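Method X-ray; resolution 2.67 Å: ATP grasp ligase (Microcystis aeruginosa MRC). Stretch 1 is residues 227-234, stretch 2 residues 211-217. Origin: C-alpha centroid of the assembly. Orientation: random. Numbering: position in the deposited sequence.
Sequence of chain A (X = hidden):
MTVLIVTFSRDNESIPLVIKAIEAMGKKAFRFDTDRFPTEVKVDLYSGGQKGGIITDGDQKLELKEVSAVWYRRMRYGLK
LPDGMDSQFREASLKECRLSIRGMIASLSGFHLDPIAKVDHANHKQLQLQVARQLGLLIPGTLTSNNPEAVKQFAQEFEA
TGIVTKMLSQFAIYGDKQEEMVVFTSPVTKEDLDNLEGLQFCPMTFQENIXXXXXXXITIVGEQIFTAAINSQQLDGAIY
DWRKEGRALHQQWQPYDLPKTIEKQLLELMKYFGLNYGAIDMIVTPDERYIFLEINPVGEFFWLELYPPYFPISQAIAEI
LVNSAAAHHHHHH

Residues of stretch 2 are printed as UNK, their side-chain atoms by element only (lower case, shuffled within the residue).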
ATOM      1  N   THR A 227      -2.975  18.101 -22.220  1.00 47.89           N
ATOM      2  CA  THR A 227      -3.323  16.973 -23.071  1.00 44.62           C
ATOM      3  C   THR A 227      -2.390  16.923 -24.270  1.00 42.56           C
ATOM      4  O   THR A 227      -2.249  17.915 -24.994  1.00 43.71           O
ATOM      5  CB  THR A 227      -4.775  17.065 -23.545  1.00 44.97           C
ATOM      6  OG1 THR A 227      -5.645  17.126 -22.411  1.00 45.75           O
ATOM      7  CG2 THR A 227      -5.132  15.846 -24.382  1.00 47.15           C
ATOM      8  N   ALA A 228      -1.772  15.764 -24.483  1.00 42.36           N
ATOM      9  CA  ALA A 228      -0.877  15.536 -25.606  1.00 42.42           C
ATOM     10  C   ALA A 228      -1.318  14.294 -26.369  1.00 43.62           C
ATOM     11  O   ALA A 228      -1.735  13.299 -25.767  1.00 41.60           O
ATOM     12  CB  ALA A 228       0.570  15.383 -25.131  1.00 41.13           C
ATOM     13  N   ALA A 229      -1.222  14.351 -27.695  1.00 41.62           N
ATOM     14  CA  ALA A 229      -1.655  13.260 -28.556  1.00 41.81           C
ATOM     15  C   ALA A 229      -0.541  12.881 -29.520  1.00 44.54           C
ATOM     16  O   ALA A 229       0.314  13.702 -29.859  1.00 50.70           O
ATOM     17  CB  ALA A 229      -2.911  13.630 -29.349  1.00 41.57           C
ATOM     18  N   ILE A 230      -0.561  11.626 -29.957  1.00 47.57           N
ATOM     19  CA  ILE A 230       0.387  11.125 -30.943  1.00 46.95           C
ATOM     20  C   ILE A 230      -0.324  10.103 -31.816  1.00 47.77           C
ATOM     21  O   ILE A 230      -1.122   9.293 -31.328  1.00 49.28           O
ATOM     22  CB  ILE A 230       1.642  10.518 -30.278  1.00 47.28           C
ATOM     23  CG1 ILE A 230       2.678  10.123 -31.330  1.00 45.06           C
ATOM     24  CG2 ILE A 230       1.284   9.313 -29.421  1.00 48.31           C
ATOM     25  CD1 ILE A 230       3.983   9.645 -30.736  1.00 44.18           C
ATOM     26  N   ASN A 231      -0.051  10.158 -33.118  1.00 47.98           N
ATOM     27  CA  ASN A 231      -0.622   9.216 -34.072  1.00 53.99           C
ATOM     28  C   ASN A 231       0.216   7.947 -34.060  1.00 57.94           C
ATOM     29  O   ASN A 231       1.349   7.934 -34.551  1.00 66.65           O
ATOM     30  CB  ASN A 231      -0.671   9.837 -35.464  1.00 56.39           C
ATOM     31  CG  ASN A 231      -1.419   8.977 -36.462  1.00 63.08           C
ATOM     32  OD1 ASN A 231      -1.146   7.785 -36.611  1.00 71.37           O
ATOM     33  ND2 ASN A 231      -2.376   9.582 -37.155  1.00 57.62           N
ATOM     34  N   SER A 232      -0.337   6.877 -33.501  1.00 57.79           N
ATOM     35  CA  SER A 232       0.355   5.602 -33.428  1.00 64.50           C
ATOM     36  C   SER A 232      -0.073   4.637 -34.520  1.00 60.76           C
ATOM     37  O   SER A 232       0.390   3.490 -34.532  1.00 63.87           O
ATOM     38  CB  SER A 232       0.118   4.960 -32.061  1.00 69.44           C
ATOM     39  OG  SER A 232      -1.267   4.826 -31.810  1.00 73.70           O
ATOM     40  N   GLN A 233      -0.940   5.071 -35.433  1.00 65.65           N
ATOM     41  CA  GLN A 233      -1.449   4.190 -36.477  1.00 60.56           C
ATOM     42  C   GLN A 233      -0.316   3.689 -37.358  1.00 56.16           C
ATOM     43  O   GLN A 233       0.373   4.479 -38.010  1.00 51.59           O
ATOM     44  CB  GLN A 233      -2.486   4.917 -37.324  1.00 58.98           C
ATOM     45  CG  GLN A 233      -3.765   5.279 -36.593  1.00 59.06           C
ATOM     46  CD  GLN A 233      -4.809   5.862 -37.524  1.00 61.65           C
ATOM     47  OE1 GLN A 233      -5.578   5.130 -38.149  1.00 59.07           O
ATOM     48  NE2 GLN A 233      -4.831   7.186 -37.631  1.00 60.63           N
ATOM     49  N   GLN A 234      -0.108   2.370 -37.348  1.00 58.67           N
ATOM     50  CA  GLN A 234       0.830   1.770 -38.290  1.00 63.08           C
ATOM     51  C   GLN A 234       0.313   1.894 -39.718  1.00 59.96           C
ATOM     52  O   GLN A 234       1.095   2.099 -40.654  1.00 54.02           O
ATOM     53  CB  GLN A 234       1.076   0.309 -37.918  1.00 71.60           C
ATOM     54  CG  GLN A 234       2.191  -0.358 -38.704  1.00 77.59           C
ATOM     55  CD  GLN A 234       2.459  -1.784 -38.253  1.00 83.25           C
ATOM     56  OE1 GLN A 234       2.259  -2.130 -37.087  1.00 79.46           O
ATOM     57  NE2 GLN A 234       2.908  -2.620 -39.182  1.00 79.29           N
ATOM     58  N   UNK A 211      -8.540  -1.041 -31.378  1.00 48.40           N
ATOM     59  CA  UNK A 211      -7.772  -0.318 -32.401  1.00 47.23           C
ATOM     60  C   UNK A 211      -7.937   1.183 -32.232  1.00 45.09           C
ATOM     61  O   UNK A 211      -9.051   1.695 -32.108  1.00 45.29           O
ATOM     62  c   UNK A 211      -8.381  -0.814 -33.719  1.00 50.55           C
ATOM     63  c   UNK A 211      -9.566  -1.909 -31.975  1.00 50.06           C
ATOM     64  c   UNK A 211      -9.055  -2.106 -33.368  1.00 53.75           C
ATOM     65  N   UNK A 212      -6.814   1.886 -32.224  1.00 46.28           N
ATOM     66  CA  UNK A 212      -6.787   3.292 -31.866  1.00 48.13           C
ATOM     67  C   UNK A 212      -6.165   4.107 -32.988  1.00 45.87           C
ATOM     68  O   UNK A 212      -5.276   3.637 -33.705  1.00 43.55           O
ATOM     69  n   UNK A 212      -1.836   2.048 -29.702  1.00 62.41           N
ATOM     70  c   UNK A 212      -6.005   3.507 -30.563  1.00 48.94           C
ATOM     71  c   UNK A 212      -3.090   1.351 -29.297  1.00 58.56           C
ATOM     72  c   UNK A 212      -4.272   2.303 -29.210  1.00 52.51           C
ATOM     73  c   UNK A 212      -4.624   2.869 -30.570  1.00 48.82           C
ATOM     74  N   UNK A 213      -6.661   5.331 -33.137  1.00 47.89           N
ATOM     75  CA  UNK A 213      -6.070   6.294 -34.053  1.00 45.81           C
ATOM     76  C   UNK A 213      -5.054   7.174 -33.346  1.00 44.48           C
ATOM     77  O   UNK A 213      -4.011   7.507 -33.919  1.00 46.43           O
ATOM     78  c   UNK A 213      -7.160   7.160 -34.685  1.00 46.15           C
ATOM     79  N   UNK A 214      -5.334   7.544 -32.100  1.00 41.84           N
ATOM     80  CA  UNK A 214      -4.464   8.412 -31.326  1.00 43.60           C
ATOM     81  C   UNK A 214      -4.270   7.853 -29.924  1.00 42.47           C
ATOM     82  O   UNK A 214      -5.144   7.177 -29.375  1.00 42.21           O
ATOM     83  c   UNK A 214      -5.119  10.659 -32.519  1.00 44.14           C
ATOM     84  c   UNK A 214      -5.031   9.835 -31.234  1.00 45.07           C
ATOM     85  c   UNK A 214      -5.759  12.005 -32.235  1.00 44.23           C
ATOM     86  c   UNK A 214      -3.749  10.848 -33.147  1.00 44.69           C
ATOM     87  N   UNK A 215      -3.103   8.142 -29.358  1.00 46.17           N
ATOM     88  CA  UNK A 215      -2.809   7.906 -27.952  1.00 46.16           C
ATOM     89  C   UNK A 215      -2.724   9.250 -27.244  1.00 43.47           C
ATOM     90  O   UNK A 215      -2.017  10.153 -27.706  1.00 45.64           O
ATOM     91  c   UNK A 215      -1.498   7.131 -27.781  1.00 48.03           C
ATOM     92  c   UNK A 215      -0.321   4.898 -27.845  1.00 52.83           C
ATOM     93  c   UNK A 215      -1.565   5.679 -28.221  1.00 49.40           C
ATOM     94  o   UNK A 215      -0.404   4.073 -26.911  1.00 57.90           O
ATOM     95  o   UNK A 215       0.737   5.114 -28.473  1.00 61.12           O
ATOM     96  N   UNK A 216      -3.448   9.383 -26.135  1.00 41.42           N
ATOM     97  CA  UNK A 216      -3.482  10.617 -25.360  1.00 38.45           C
ATOM     98  C   UNK A 216      -2.691  10.441 -24.071  1.00 35.89           C
ATOM     99  O   UNK A 216      -2.841   9.428 -23.378  1.00 33.75           O
ATOM    100  c   UNK A 216      -7.246  11.693 -25.667  1.00 40.08           C
ATOM    101  c   UNK A 216      -5.357  12.096 -27.245  1.00 44.21           C
ATOM    102  c   UNK A 216      -5.914  11.177 -26.179  1.00 41.81           C
ATOM    103  c   UNK A 216      -4.920  11.024 -25.027  1.00 40.21           C
ATOM    104  N   UNK A 217      -1.855  11.427 -23.753  1.00 40.84           N
ATOM    105  CA  UNK A 217      -1.161  11.513 -22.471  1.00 41.75           C
ATOM    106  C   UNK A 217      -1.633  12.779 -21.777  1.00 40.23           C
ATOM    107  O   UNK A 217      -1.301  13.886 -22.205  1.00 41.60           O
ATOM    108  n   UNK A 217       1.499   7.999 -18.966  1.00 40.81           N
ATOM    109  n   UNK A 217       2.897   9.209 -17.608  1.00 40.99           N
ATOM    110  c   UNK A 217       0.354  11.517 -22.656  1.00 40.74           C
ATOM    111  n   UNK A 217       1.862  10.229 -19.393  1.00 41.22           N
ATOM    112  c   UNK A 217       0.988  10.259 -20.564  1.00 40.84           C
ATOM    113  c   UNK A 217       1.135  11.556 -21.351  1.00 40.14           C
ATOM    114  c   UNK A 217       2.085   9.147 -18.655  1.00 40.39           C
TER

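Position 211 has three side-chain carbons, and one of them closes a ring onto the backbone N. The ring is out of reach of stretch 1 and takes no part in the contact. Only proline is built this way, so this is Pro211. With its nitrogen locked into the ring, it has no N-H to offer, and it lies outside the paired segment, where none of the cross-stretch hydrogen bonds uses its nitrogen.

At position 212 four carbons run in an unbranched row and end in a nitrogen, which lies 3.5 Å from OG of Ser232, a contact rather than a hydrogen bond. This is a lysine, Lys212, and the nitrogen is its NZ. Its CA-to-CB bond is directed sideways; a long, flexible chain can start sideways and still bring its end nearer.

Position 213 carries a single carbon, CB, which lies 3.8 Å from NE2 of Gln233, although the CA-to-CB bond points away overall. One carbon means alanine, Ala213. The methyl adds a small apolar touch, while the closer approach of Gln233 is to the backbone, its CG coming to 3.5 Å from O of Ala213.

Four carbons forked at the second mark position 214. One branch end packs 3.6 Å from CA of Asn231, while the other reaches to 4.4 Å from CB of Ala229. The fork one carbon beyond CB means leucine rather than isoleucine, so this is Leu214, and the two ends are CD2 and CD1 in that order. The fork thus spreads apolar surface along the neighbouring strand.

Position 215 has three carbons, the third bearing two oxygens. It emerges on the same face as Ile230, and its CB lies 3.9 Å from Ile230 CG2; one of the oxygens is 3.6 Å from CB of Ser232. The carboxylate on this short chain identifies Glu215, and that oxygen is OE1. The aliphatic base of the chain packs while the carboxylate lies further out, where Glu215 OE2 forms a long salt bridge, 3.7 Å, with Lys212 NZ.

Position 216 again has four carbons forked at the second. It shares a face with Ala229, and one branch end sits 3.6 Å from Ala229 CB. This is Leu216, and the end is CD2; a branched apolar chain suits this buried spot beside a small methyl.

At position 217 three carbons lead to a nitrogen and then to a carbon carrying two more nitrogens, and the end leads away from stretch 1. This is the guanidinium of Arg217. NH1 and NH2 are hydrogen-bonded elsewhere in the structure, so its side chain serves other partners while its backbone serves this one.

The contact is an antiparallel pairing held chiefly by backbone. Arg217 N donates to Ala228 O (2.8 Å) and Ala228 N to Arg217 O (3.0 Å); two residues along, Glu215 N donates to Ile230 O (3.0 Å) and Ile230 N to Glu215 O (3.1 Å). Between these pairs Ala229 faces Leu216, where CA of Ala229 approaches Glu215 O at 3.2 Å. Alternation places the leucines with Ala229 on one face and Glu215 and Arg217 with Ile230 on the other. Together the two stretches bury 558 Å².

Stretch 2, residues 211-217: PKALELR
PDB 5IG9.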